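Local coordinates for histidine triad (HIT) protein (Clostridium difficile, PDB 4EGU) that binds zinc and guanosine-5'-monophosphate and, as a histidine triad family member, probably acts as a nucleotide hydrolase or transferase through a histidine intermediate, at residues D24-F30 and I41-K46; V63-H67 and H100-H104. One frame throughout, in Å; residues are numbered along the deposited sequence. Where two conformers were deposited one is given.

Interaction 1: residues D24-F30 and I41-K46. With 5GP (guanosine-5'-monophosphate), chain C.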
ATOM      1  N   ASP A  24      -0.336 -18.332  -7.178  1.00  9.54           N
ATOM      2  CA  ASP A  24      -1.240 -18.636  -8.275  1.00  9.90           C
ATOM      3  C   ASP A  24      -0.479 -18.392  -9.582  1.00 10.69           C
ATOM      4  O   ASP A  24       0.765 -18.318  -9.581  1.00 11.59           O
ATOM      5  CB  ASP A  24      -2.586 -17.882  -8.151  1.00 10.59           C
ATOM      6  CG  ASP A  24      -2.474 -16.363  -8.302  1.00 11.14           C
ATOM      7  OD1 ASP A  24      -1.467 -15.863  -8.813  1.00 11.46           O
ATOM      8  OD2 ASP A  24      -3.458 -15.680  -7.899  1.00 12.63           O
ATOM      9  N   ASP A  25      -1.191 -18.305 -10.701  1.00 10.99           N
ATOM     10  CA  ASP A  25      -0.534 -18.130 -11.988  1.00 12.33           C
ATOM     11  C   ASP A  25       0.149 -16.785 -12.173  1.00 12.97           C
ATOM     12  O   ASP A  25       0.968 -16.656 -13.071  1.00 15.98           O
ATOM     13  CB  ASP A  25      -1.516 -18.347 -13.142  1.00 13.46           C
ATOM     14  CG  ASP A  25      -2.675 -17.352 -13.151  1.00 14.72           C
ATOM     15  OD1 ASP A  25      -3.060 -16.828 -12.089  1.00 16.62           O
ATOM     16  OD2 ASP A  25      -3.220 -17.107 -14.250  1.00 19.58           O
ATOM     17  N   ARG A  26      -0.165 -15.799 -11.338  1.00 12.36           N
ATOM     18  CA  ARG A  26       0.200 -14.379 -11.508  0.50 12.15           C
ATOM     19  C   ARG A  26       1.050 -13.808 -10.386  1.00 11.12           C
ATOM     20  O   ARG A  26       1.736 -12.821 -10.605  1.00 11.29           O
ATOM     21  CB  ARG A  26      -1.052 -13.482 -11.545  0.50 13.68           C
ATOM     22  CG  ARG A  26      -1.852 -13.521 -12.827  0.50 16.58           C
ATOM     23  CD  ARG A  26      -3.063 -12.589 -12.747  0.50 20.45           C
ATOM     24  NE  ARG A  26      -2.701 -11.189 -12.947  0.50 23.12           N
ATOM     25  CZ  ARG A  26      -3.510 -10.160 -12.705  0.50 25.21           C
ATOM     26  NH1 ARG A  26      -4.734 -10.366 -12.240  0.50 25.67           N
ATOM     27  NH2 ARG A  26      -3.094  -8.921 -12.926  0.50 25.14           N
ATOM     28  N   VAL A  27       0.886 -14.326  -9.168  1.00 11.42           N
ATOM     29  CA  VAL A  27       1.410 -13.716  -7.951  1.00 11.59           C
ATOM     30  C   VAL A  27       1.987 -14.805  -7.073  1.00 12.08           C
ATOM     31  O   VAL A  27       1.474 -15.923  -7.007  1.00 13.28           O
ATOM     32  CB  VAL A  27       0.276 -12.947  -7.205  1.00 13.33           C
ATOM     33  CG1 VAL A  27       0.672 -12.610  -5.776  1.00 14.10           C
ATOM     34  CG2 VAL A  27      -0.100 -11.666  -7.960  1.00 14.51           C
ATOM     35  N   LEU A  28       3.059 -14.464  -6.374  1.00 12.31           N
ATOM     36  CA  LEU A  28       3.659 -15.288  -5.349  1.00 12.51           C
ATOM     37  C   LEU A  28       3.797 -14.424  -4.093  1.00 10.50           C
ATOM     38  O   LEU A  28       4.123 -13.252  -4.167  1.00 13.55           O
ATOM     39  CB  LEU A  28       5.069 -15.783  -5.759  1.00 16.53           C
ATOM     40  CG  LEU A  28       5.892 -16.605  -4.760  1.00 16.82           C
ATOM     41  CD1 LEU A  28       5.357 -18.016  -4.617  1.00 16.83           C
ATOM     42  CD2 LEU A  28       7.326 -16.633  -5.216  1.00 18.58           C
ATOM     43  N   ALA A  29       3.584 -15.024  -2.934  1.00  9.09           N
ATOM     44  CA  ALA A  29       3.905 -14.377  -1.668  1.00  8.48           C
ATOM     45  C   ALA A  29       4.811 -15.284  -0.875  1.00  9.28           C
ATOM     46  O   ALA A  29       4.644 -16.515  -0.904  1.00 10.52           O
ATOM     47  CB  ALA A  29       2.665 -14.033  -0.852  1.00  8.72           C
ATOM     48  N   PHE A  30       5.768 -14.703  -0.166  1.00  9.34           N
ATOM     49  CA  PHE A  30       6.763 -15.464   0.541  1.00 10.12           C
ATOM     50  C   PHE A  30       7.243 -14.662   1.745  1.00 10.15           C
ATOM     51  O   PHE A  30       7.117 -13.446   1.790  1.00 10.16           O
ATOM     52  CB  PHE A  30       7.932 -15.878  -0.409  1.00 11.87           C
ATOM     53  CG  PHE A  30       8.589 -14.715  -1.148  1.00 10.96           C
ATOM     54  CD1 PHE A  30       8.053 -14.182  -2.318  1.00 12.84           C
ATOM     55  CD2 PHE A  30       9.738 -14.127  -0.641  1.00 12.03           C
ATOM     56  CE1 PHE A  30       8.657 -13.102  -2.961  1.00 13.74           C
ATOM     57  CE2 PHE A  30      10.350 -13.063  -1.288  1.00 12.95           C
ATOM     58  CZ  PHE A  30       9.801 -12.545  -2.441  1.00 14.23           C
ATOM     59  N   ILE A  41       5.477 -10.544   5.186  1.00  8.44           N
ATOM     60  CA  ILE A  41       5.249 -11.277   3.957  1.00  8.58           C
ATOM     61  C   ILE A  41       5.423 -10.329   2.778  1.00  8.47           C
ATOM     62  O   ILE A  41       4.951  -9.201   2.820  1.00  9.93           O
ATOM     63  CB  ILE A  41       3.826 -11.883   3.982  1.00  9.07           C
ATOM     64  CG1 ILE A  41       3.705 -12.908   5.112  1.00 10.04           C
ATOM     65  CG2 ILE A  41       3.476 -12.501   2.635  1.00  9.79           C
ATOM     66  CD1 ILE A  41       2.267 -13.222   5.517  1.00 12.23           C
ATOM     67  N   LEU A  42       6.105 -10.802   1.742  1.00  8.51           N
ATOM     68  CA  LEU A  42       6.265 -10.059   0.495  1.00  8.52           C
ATOM     69  C   LEU A  42       5.307 -10.650  -0.532  1.00  8.30           C
ATOM     70  O   LEU A  42       5.287 -11.858  -0.738  1.00  9.51           O
ATOM     71  CB  LEU A  42       7.691 -10.188  -0.020  1.00  9.56           C
ATOM     72  CG  LEU A  42       8.720  -9.488   0.838  1.00 11.03           C
ATOM     73  CD1 LEU A  42      10.125  -9.993   0.575  1.00 12.92           C
ATOM     74  CD2 LEU A  42       8.678  -7.996   0.529  1.00 14.57           C
ATOM     75  N   VAL A  43       4.541  -9.782  -1.194  1.00  8.27           N
ATOM     76  CA  VAL A  43       3.620 -10.196  -2.234  1.00  8.54           C
ATOM     77  C   VAL A  43       4.099  -9.591  -3.540  1.00  8.71           C
ATOM     78  O   VAL A  43       4.259  -8.370  -3.627  1.00  9.05           O
ATOM     79  CB  VAL A  43       2.165  -9.750  -1.942  1.00  8.90           C
ATOM     80  CG1 VAL A  43       1.229 -10.370  -2.952  1.00  9.55           C
ATOM     81  CG2 VAL A  43       1.748 -10.150  -0.529  1.00 10.28           C
ATOM     82  N   VAL A  44       4.383 -10.424  -4.542  1.00  9.50           N
ATOM     83  CA  VAL A  44       4.998  -9.948  -5.794  1.00 11.04           C
ATOM     84  C   VAL A  44       4.301 -10.521  -7.011  1.00 11.53           C
ATOM     85  O   VAL A  44       3.879 -11.689  -7.001  1.00 12.43           O
ATOM     86  CB  VAL A  44       6.491 -10.271  -5.944  1.00 12.98           C
ATOM     87  CG1 VAL A  44       7.222  -9.870  -4.698  1.00 14.37           C
ATOM     88  CG2 VAL A  44       6.729 -11.758  -6.261  1.00 13.52           C
ATOM     89  N   PRO A  45       4.197  -9.721  -8.078  1.00 10.25           N
ATOM     90  CA  PRO A  45       3.805 -10.316  -9.343  0.60 10.67           C
ATOM     91  C   PRO A  45       4.938 -11.186  -9.838  1.00 10.13           C
ATOM     92  O   PRO A  45       6.107 -10.895  -9.617  1.00 10.91           O
ATOM     93  CB  PRO A  45       3.622  -9.103 -10.268  0.60 12.10           C
ATOM     94  CG  PRO A  45       4.553  -8.089  -9.718  0.60 11.92           C
ATOM     95  CD  PRO A  45       4.639  -8.326  -8.254  0.60 11.19           C
ATOM     96  N   LYS A  46       4.596 -12.235 -10.560  1.00 10.99           N
ATOM     97  CA  LYS A  46       5.605 -13.010 -11.265  1.00 12.40           C
ATOM     98  C   LYS A  46       6.236 -12.189 -12.397  1.00 14.28           C
ATOM     99  O   LYS A  46       7.433 -12.310 -12.649  1.00 17.26           O
ATOM    100  CB  LYS A  46       5.000 -14.320 -11.774  1.00 12.47           C
ATOM    101  CG  LYS A  46       4.672 -15.262 -10.634  1.00 12.34           C
ATOM    102  CD  LYS A  46       4.034 -16.566 -11.093  1.00 12.88           C
ATOM    103  CE  LYS A  46       3.995 -17.554  -9.939  1.00 12.99           C
ATOM    104  NZ  LYS A  46       3.397 -18.839 -10.332  1.00 13.36           N
TER
HETATM  105  P   5GP C 201      12.543  -3.172   0.011  0.80 10.50           P
HETATM  106  O1P 5GP C 201      13.325  -2.474   1.103  0.80 13.64           O
HETATM  107  O2P 5GP C 201      13.201  -3.219  -1.339  0.80 11.45           O
HETATM  108  O3P 5GP C 201      11.192  -2.603  -0.095  0.80  8.90           O
HETATM  109  O5' 5GP C 201      12.215  -4.625   0.505  0.80 15.29           O
HETATM  110  C5' 5GP C 201      12.962  -5.724   0.039  0.80 16.90           C
HETATM  111  C4' 5GP C 201      12.868  -6.840   1.013  0.80 15.01           C
HETATM  112  O4' 5GP C 201      13.393  -8.023   0.406  0.80 12.48           O
HETATM  113  C3' 5GP C 201      13.661  -6.623   2.304  0.80 13.37           C
HETATM  114  O3' 5GP C 201      12.767  -6.523   3.415  0.80 13.24           O
HETATM  115  C2' 5GP C 201      14.539  -7.892   2.419  0.80 13.87           C
HETATM  116  O2' 5GP C 201      14.639  -8.446   3.716  0.80 14.76           O
HETATM  117  C1' 5GP C 201      13.883  -8.852   1.416  0.80 12.94           C
HETATM  118  N9  5GP C 201      14.796  -9.800   0.795  0.80 13.59           N
HETATM  119  C8  5GP C 201      15.940  -9.467   0.167  0.80 16.51           C
HETATM  120  N7  5GP C 201      16.525 -10.569  -0.339  0.80 18.84           N
HETATM  121  C5  5GP C 201      15.722 -11.611  -0.036  0.80 15.00           C
HETATM  122  C6  5GP C 201      15.820 -12.969  -0.294  0.80 15.43           C
HETATM  123  O6  5GP C 201      16.789 -13.500  -0.918  0.80 19.38           O
HETATM  124  N1  5GP C 201      14.797 -13.709   0.163  0.80 15.17           N
HETATM  125  C2  5GP C 201      13.735 -13.198   0.839  0.80 12.66           C
HETATM  126  N2  5GP C 201      12.787 -14.056   1.245  0.80 13.91           N
HETATM  127  N3  5GP C 201      13.607 -11.892   1.123  0.80 12.34           N
HETATM  128  C4  5GP C 201      14.616 -11.115   0.669  0.80 14.76           C

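Interaction 2: residues V63-H67 and H100-H104. With ZN (zinc ion), chain D; 5GP (guanosine-5'-monophosphate), chain C.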
ATOM      1  N   VAL A  63      -2.223  -4.591  -9.116  1.00  9.24           N
ATOM      2  CA  VAL A  63      -2.263  -4.110  -7.732  1.00  9.06           C
ATOM      3  C   VAL A  63      -3.567  -4.549  -7.039  1.00  8.52           C
ATOM      4  O   VAL A  63      -3.543  -4.917  -5.859  1.00  8.66           O
ATOM      5  CB  VAL A  63      -2.033  -2.588  -7.669  1.00 10.39           C
ATOM      6  CG1 VAL A  63      -2.177  -2.072  -6.247  1.00 11.58           C
ATOM      7  CG2 VAL A  63      -0.649  -2.253  -8.216  1.00 12.78           C
ATOM      8  N   SER A  64      -4.697  -4.532  -7.733  1.00  8.68           N
ATOM      9  CA  SER A  64      -5.925  -5.027  -7.136  1.00  9.55           C
ATOM     10  C   SER A  64      -5.806  -6.533  -6.839  1.00  8.71           C
ATOM     11  O   SER A  64      -6.221  -6.975  -5.769  1.00  9.01           O
ATOM     12  CB  SER A  64      -7.146  -4.680  -7.959  1.00 12.57           C
ATOM     13  OG  SER A  64      -7.060  -5.208  -9.216  1.00 19.45           O
ATOM     14  N   HIS A  65      -5.214  -7.291  -7.762  1.00  9.46           N
ATOM     15  CA  HIS A  65      -5.065  -8.706  -7.504  1.00 10.08           C
ATOM     16  C   HIS A  65      -4.146  -8.950  -6.294  1.00  9.25           C
ATOM     17  O   HIS A  65      -4.457  -9.808  -5.455  1.00  9.15           O
ATOM     18  CB  HIS A  65      -4.580  -9.461  -8.727  1.00 11.26           C
ATOM     19  CG  HIS A  65      -4.627 -10.939  -8.522  1.00 12.22           C
ATOM     20  ND1 HIS A  65      -5.781 -11.626  -8.195  1.00 14.23           N
ATOM     21  CD2 HIS A  65      -3.637 -11.855  -8.529  1.00 12.32           C
ATOM     22  CE1 HIS A  65      -5.498 -12.911  -8.057  1.00 14.60           C
ATOM     23  NE2 HIS A  65      -4.203 -13.076  -8.265  1.00 13.01           N
ATOM     24  N   ILE A  66      -3.058  -8.198  -6.196  1.00  8.42           N
ATOM     25  CA  ILE A  66      -2.204  -8.289  -5.034  1.00  8.35           C
ATOM     26  C   ILE A  66      -2.988  -8.044  -3.747  1.00  7.72           C
ATOM     27  O   ILE A  66      -2.758  -8.717  -2.746  1.00  8.04           O
ATOM     28  CB  ILE A  66      -1.012  -7.336  -5.196  1.00  8.79           C
ATOM     29  CG1 ILE A  66      -0.007  -7.930  -6.202  1.00 10.44           C
ATOM     30  CG2 ILE A  66      -0.359  -6.994  -3.867  1.00  9.28           C
ATOM     31  CD1 ILE A  66       1.097  -6.954  -6.625  1.00 13.84           C
ATOM     32  N   HIS A  67      -3.895  -7.065  -3.758  1.00  7.85           N
ATOM     33  CA  HIS A  67      -4.690  -6.768  -2.565  1.00  7.57           C
ATOM     34  C   HIS A  67      -5.724  -7.852  -2.231  1.00  7.47           C
ATOM     35  O   HIS A  67      -5.963  -8.107  -1.055  1.00  7.93           O
ATOM     36  CB  HIS A  67      -5.311  -5.388  -2.657  1.00  7.70           C
ATOM     37  CG  HIS A  67      -4.329  -4.292  -2.338  1.00  8.04           C
ATOM     38  ND1 HIS A  67      -3.317  -3.893  -3.176  1.00  8.35           N
ATOM     39  CD2 HIS A  67      -4.174  -3.549  -1.213  1.00  9.00           C
ATOM     40  CE1 HIS A  67      -2.606  -2.940  -2.573  1.00  9.16           C
ATOM     41  NE2 HIS A  67      -3.109  -2.709  -1.380  1.00  9.58           N
ATOM     42  N   HIS A 100      11.827  -4.795  -8.013  1.00  9.43           N
ATOM     43  CA  HIS A 100      10.800  -5.663  -8.583  1.00  8.96           C
ATOM     44  C   HIS A 100       9.568  -5.404  -7.725  1.00  8.45           C
ATOM     45  O   HIS A 100       9.638  -5.620  -6.514  1.00  9.19           O
ATOM     46  CB  HIS A 100      11.217  -7.141  -8.499  1.00  9.12           C
ATOM     47  CG  HIS A 100      10.218  -8.117  -9.030  1.00  9.49           C
ATOM     48  ND1 HIS A 100      10.538  -9.021 -10.031  1.00  9.90           N
ATOM     49  CD2 HIS A 100       8.956  -8.400  -8.630  1.00 10.30           C
ATOM     50  CE1 HIS A 100       9.490  -9.794 -10.236  1.00 10.21           C
ATOM     51  NE2 HIS A 100       8.525  -9.447  -9.395  1.00 10.41           N
ATOM     52  N   LEU A 101       8.467  -4.943  -8.328  1.00  8.58           N
ATOM     53  CA  LEU A 101       7.259  -4.582  -7.582  1.00  8.97           C
ATOM     54  C   LEU A 101       6.966  -5.578  -6.475  1.00  8.04           C
ATOM     55  O   LEU A 101       6.826  -6.787  -6.699  1.00  9.39           O
ATOM     56  CB  LEU A 101       6.031  -4.522  -8.485  1.00 10.08           C
ATOM     57  CG  LEU A 101       4.774  -3.941  -7.824  1.00 10.42           C
ATOM     58  CD1 LEU A 101       4.894  -2.416  -7.664  1.00 11.50           C
ATOM     59  CD2 LEU A 101       3.550  -4.321  -8.586  1.00 11.68           C
ATOM     60  N   HIS A 102       6.773  -5.068  -5.276  1.00  7.93           N
ATOM     61  CA  HIS A 102       6.424  -5.906  -4.140  1.00  8.19           C
ATOM     62  C   HIS A 102       5.696  -5.095  -3.104  1.00  7.64           C
ATOM     63  O   HIS A 102       5.968  -3.910  -2.924  1.00  8.72           O
ATOM     64  CB  HIS A 102       7.721  -6.522  -3.497  0.80  9.36           C
ATOM     65  CG  HIS A 102       8.721  -5.510  -3.010  0.80  8.62           C
ATOM     66  ND1 HIS A 102       9.647  -4.971  -3.861  0.80  9.60           N
ATOM     67  CD2 HIS A 102       8.961  -4.956  -1.793  0.80  9.30           C
ATOM     68  CE1 HIS A 102      10.412  -4.111  -3.204  0.80  9.54           C
ATOM     69  NE2 HIS A 102      10.022  -4.092  -1.942  0.80  9.51           N
ATOM     70  N   TYR A 103       4.810  -5.763  -2.389  1.00  7.72           N
ATOM     71  CA  TYR A 103       4.133  -5.202  -1.248  1.00  7.94           C
ATOM     72  C   TYR A 103       4.543  -5.969  -0.010  1.00  8.42           C
ATOM     73  O   TYR A 103       4.574  -7.190  -0.008  1.00 10.99           O
ATOM     74  CB  TYR A 103       2.603  -5.259  -1.431  1.00  8.47           C
ATOM     75  CG  TYR A 103       2.122  -4.201  -2.385  1.00  8.73           C
ATOM     76  CD1 TYR A 103       2.362  -4.266  -3.743  1.00 10.45           C
ATOM     77  CD2 TYR A 103       1.497  -3.065  -1.904  1.00  9.60           C
ATOM     78  CE1 TYR A 103       1.949  -3.228  -4.595  1.00 11.76           C
ATOM     79  CE2 TYR A 103       1.075  -2.031  -2.745  1.00  9.69           C
ATOM     80  CZ  TYR A 103       1.311  -2.123  -4.079  1.00 11.05           C
ATOM     81  OH  TYR A 103       0.944  -1.111  -4.923  1.00 14.34           O
ATOM     82  N   HIS A 104       4.833  -5.233   1.050  1.00  7.88           N
ATOM     83  CA  HIS A 104       5.061  -5.807   2.368  1.00  8.36           C
ATOM     84  C   HIS A 104       3.745  -5.881   3.123  1.00  8.02           C
ATOM     85  O   HIS A 104       3.008  -4.894   3.171  1.00  9.39           O
ATOM     86  CB  HIS A 104       5.989  -4.917   3.192  0.80  7.99           C
ATOM     87  CG  HIS A 104       7.349  -4.691   2.629  0.80  8.66           C
ATOM     88  ND1 HIS A 104       8.448  -5.380   3.094  0.80  9.47           N
ATOM     89  CD2 HIS A 104       7.797  -3.772   1.727  0.80  9.93           C
ATOM     90  CE1 HIS A 104       9.509  -4.932   2.443  0.80 10.72           C
ATOM     91  NE2 HIS A 104       9.147  -3.956   1.619  0.80  9.97           N
TER
HETATM   92 ZN    ZN D 202      12.279  -9.115 -11.179  1.00 10.74          ZN
HETATM   93  P   5GP C 201      12.543  -3.172   0.011  0.80 10.50           P
HETATM   94  O1P 5GP C 201      13.325  -2.474   1.103  0.80 13.64           O
HETATM   95  O2P 5GP C 201      13.201  -3.219  -1.339  0.80 11.45           O
HETATM   96  O3P 5GP C 201      11.192  -2.603  -0.095  0.80  8.90           O
HETATM   97  O5' 5GP C 201      12.215  -4.625   0.505  0.80 15.29           O
HETATM   98  C5' 5GP C 201      12.962  -5.724   0.039  0.80 16.90           C
HETATM   99  C4' 5GP C 201      12.868  -6.840   1.013  0.80 15.01           C
HETATM  100  O4' 5GP C 201      13.393  -8.023   0.406  0.80 12.48           O
HETATM  101  C3' 5GP C 201      13.661  -6.623   2.304  0.80 13.37           C
HETATM  102  O3' 5GP C 201      12.767  -6.523   3.415  0.80 13.24           O
HETATM  103  C2' 5GP C 201      14.539  -7.892   2.419  0.80 13.87           C
HETATM  104  O2' 5GP C 201      14.639  -8.446   3.716  0.80 14.76           O
HETATM  105  C1' 5GP C 201      13.883  -8.852   1.416  0.80 12.94           C
HETATM  106  N9  5GP C 201      14.796  -9.800   0.795  0.80 13.59           N
HETATM  107  C8  5GP C 201      15.940  -9.467   0.167  0.80 16.51           C
HETATM  108  N7  5GP C 201      16.525 -10.569  -0.339  0.80 18.84           N
HETATM  109  C5  5GP C 201      15.722 -11.611  -0.036  0.80 15.00           C
HETATM  110  C6  5GP C 201      15.820 -12.969  -0.294  0.80 15.43           C
HETATM  111  O6  5GP C 201      16.789 -13.500  -0.918  0.80 19.38           O
HETATM  112  N1  5GP C 201      14.797 -13.709   0.163  0.80 15.17           N
HETATM  113  C2  5GP C 201      13.735 -13.198   0.839  0.80 12.66           C
HETATM  114  N2  5GP C 201      12.787 -14.056   1.245  0.80 13.91           N
HETATM  115  N3  5GP C 201      13.607 -11.892   1.123  0.80 12.34           N
HETATM  116  C4  5GP C 201      14.616 -11.115   0.669  0.80 14.76           C

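Interaction 1: residues D24-F30 and I41-K46
Phe30 and Leu42 face each other as a hydrogen-bonded pair near one end of an antiparallel hairpin. The CB of Leu42 lies over one face of the phenyl ring, 4.2 Å from its centroid, in a CH-pi contact. Leu42 CD1 reaches farther along the ring, to 3.6 Å from Phe30 CE2. Phe30 CG sits between its backbone N and carbonyl carbon (chi1 55°), which brings the ring back across the neighbouring strand. There Val44 CG1 meets Phe30 CE1 at 3.9 Å, the two side chains crossing at about a right angle. The ring presents its edge to the nucleotide, with Phe30 CD2 3.6 Å from N2 of the guanine. Leu42 CD1 comes near the ribose O4'. On the other face of the sheet, Val27 CG1 touches Val43 CG1 at 3.6 Å, and Ala29 CB touches both Val43 CG2 and Ile41 CG2. Paired backbone bonds at Leu28 with Val44 and at Phe30 with Leu42 set this register.

Lys46 closes the other end of the contact. Its extended chain runs past the carbonyls of Asp25 and Asp24, and NZ donates to Asp24 O at 2.8 Å. NZ also forms a salt bridge with Glu23. Asp24 OD1 accepts from Arg26 N, an Asx turn, and also from Val27 N, which extends it to an Asx motif. Its other oxygen, OD2, is hydrogen-bonded to the hydroxyl of Tyr22. The turn is thus held from within by the carboxylate and from across by the ammonium group. The chemistry changes along the hairpin: polar groups fix the turn, while an apolar patch of Phe30 and Leu42 borders the guanine and ribose.

Interaction 2: residues V63-H67 and H100-H104
Val63, Ile66 and His67 lie on one helical turn that packs against the chain running through Leu101 into the strand that starts at Tyr103. The closest CA atoms are those of Ile66 and Tyr103, 8.0 Å apart. No hydrogen bond crosses between the segments, so side chains alone make the contact.

Tyr103 is its centre. With CG anti to the carbonyl carbon (chi1 -76°), its ring extends toward the helix. Ile66 CG2 approaches Tyr103 CD1 at 3.9 Å. At the far end of the ring, Val63 CG1 lies 3.5 Å from Tyr103 OH. His67 turns an edge toward the tyrosine face in an offset edge-to-face pair, with planes at 74°. The imidazole is held in place by its own helix: His67 ND1 donates to Val63 O at 2.9 Å. That carbonyl also accepts from His67 N, and the two donors reach it from opposite faces of its plane. Ile66 CD1 also meets Leu101 CD2.

The histidines alternating with Leu101 and Tyr103 serve the sites. His100 ND1 binds zinc at 2.1 Å, with Cys6, Cys9 and His48 completing the site. His102 ND1 donates to His100 O, in the plane of its own ring, which fixes the ring's rotation. His102 NE2 then gives a nearly straight bond of 2.6 Å to phosphate O3P of the nucleotide, and His104 NE2 donates to the same oxygen. This is the histidine triad motif of the HIT fold, in which His102 is the predicted nucleophile.

In the fold
Interactions 1 and 2 share one antiparallel sheet, in which strands 39-45 and 103-107 are neighbours. Their centres are 8 Å apart. Two probable hydrogen bonds join them directly: Asp24 OD2 to His65 NE2 at 2.7 Å, and Pro45 O to His100 NE2 at 2.8 Å. The second ties a zinc ligand to the end of the hairpin. Both interactions reach the nucleotide at different parts: interaction 1 borders the guanine and ribose, interaction 2 the phosphate. Val44 and Leu42 also touch His102, linking the apolar wall to the predicted nucleophile. Beyond the sheet, helix 61-77 packs on the second subunit, where Ser64 OG is hydrogen-bonded to Asp61 OD1 of the second subunit.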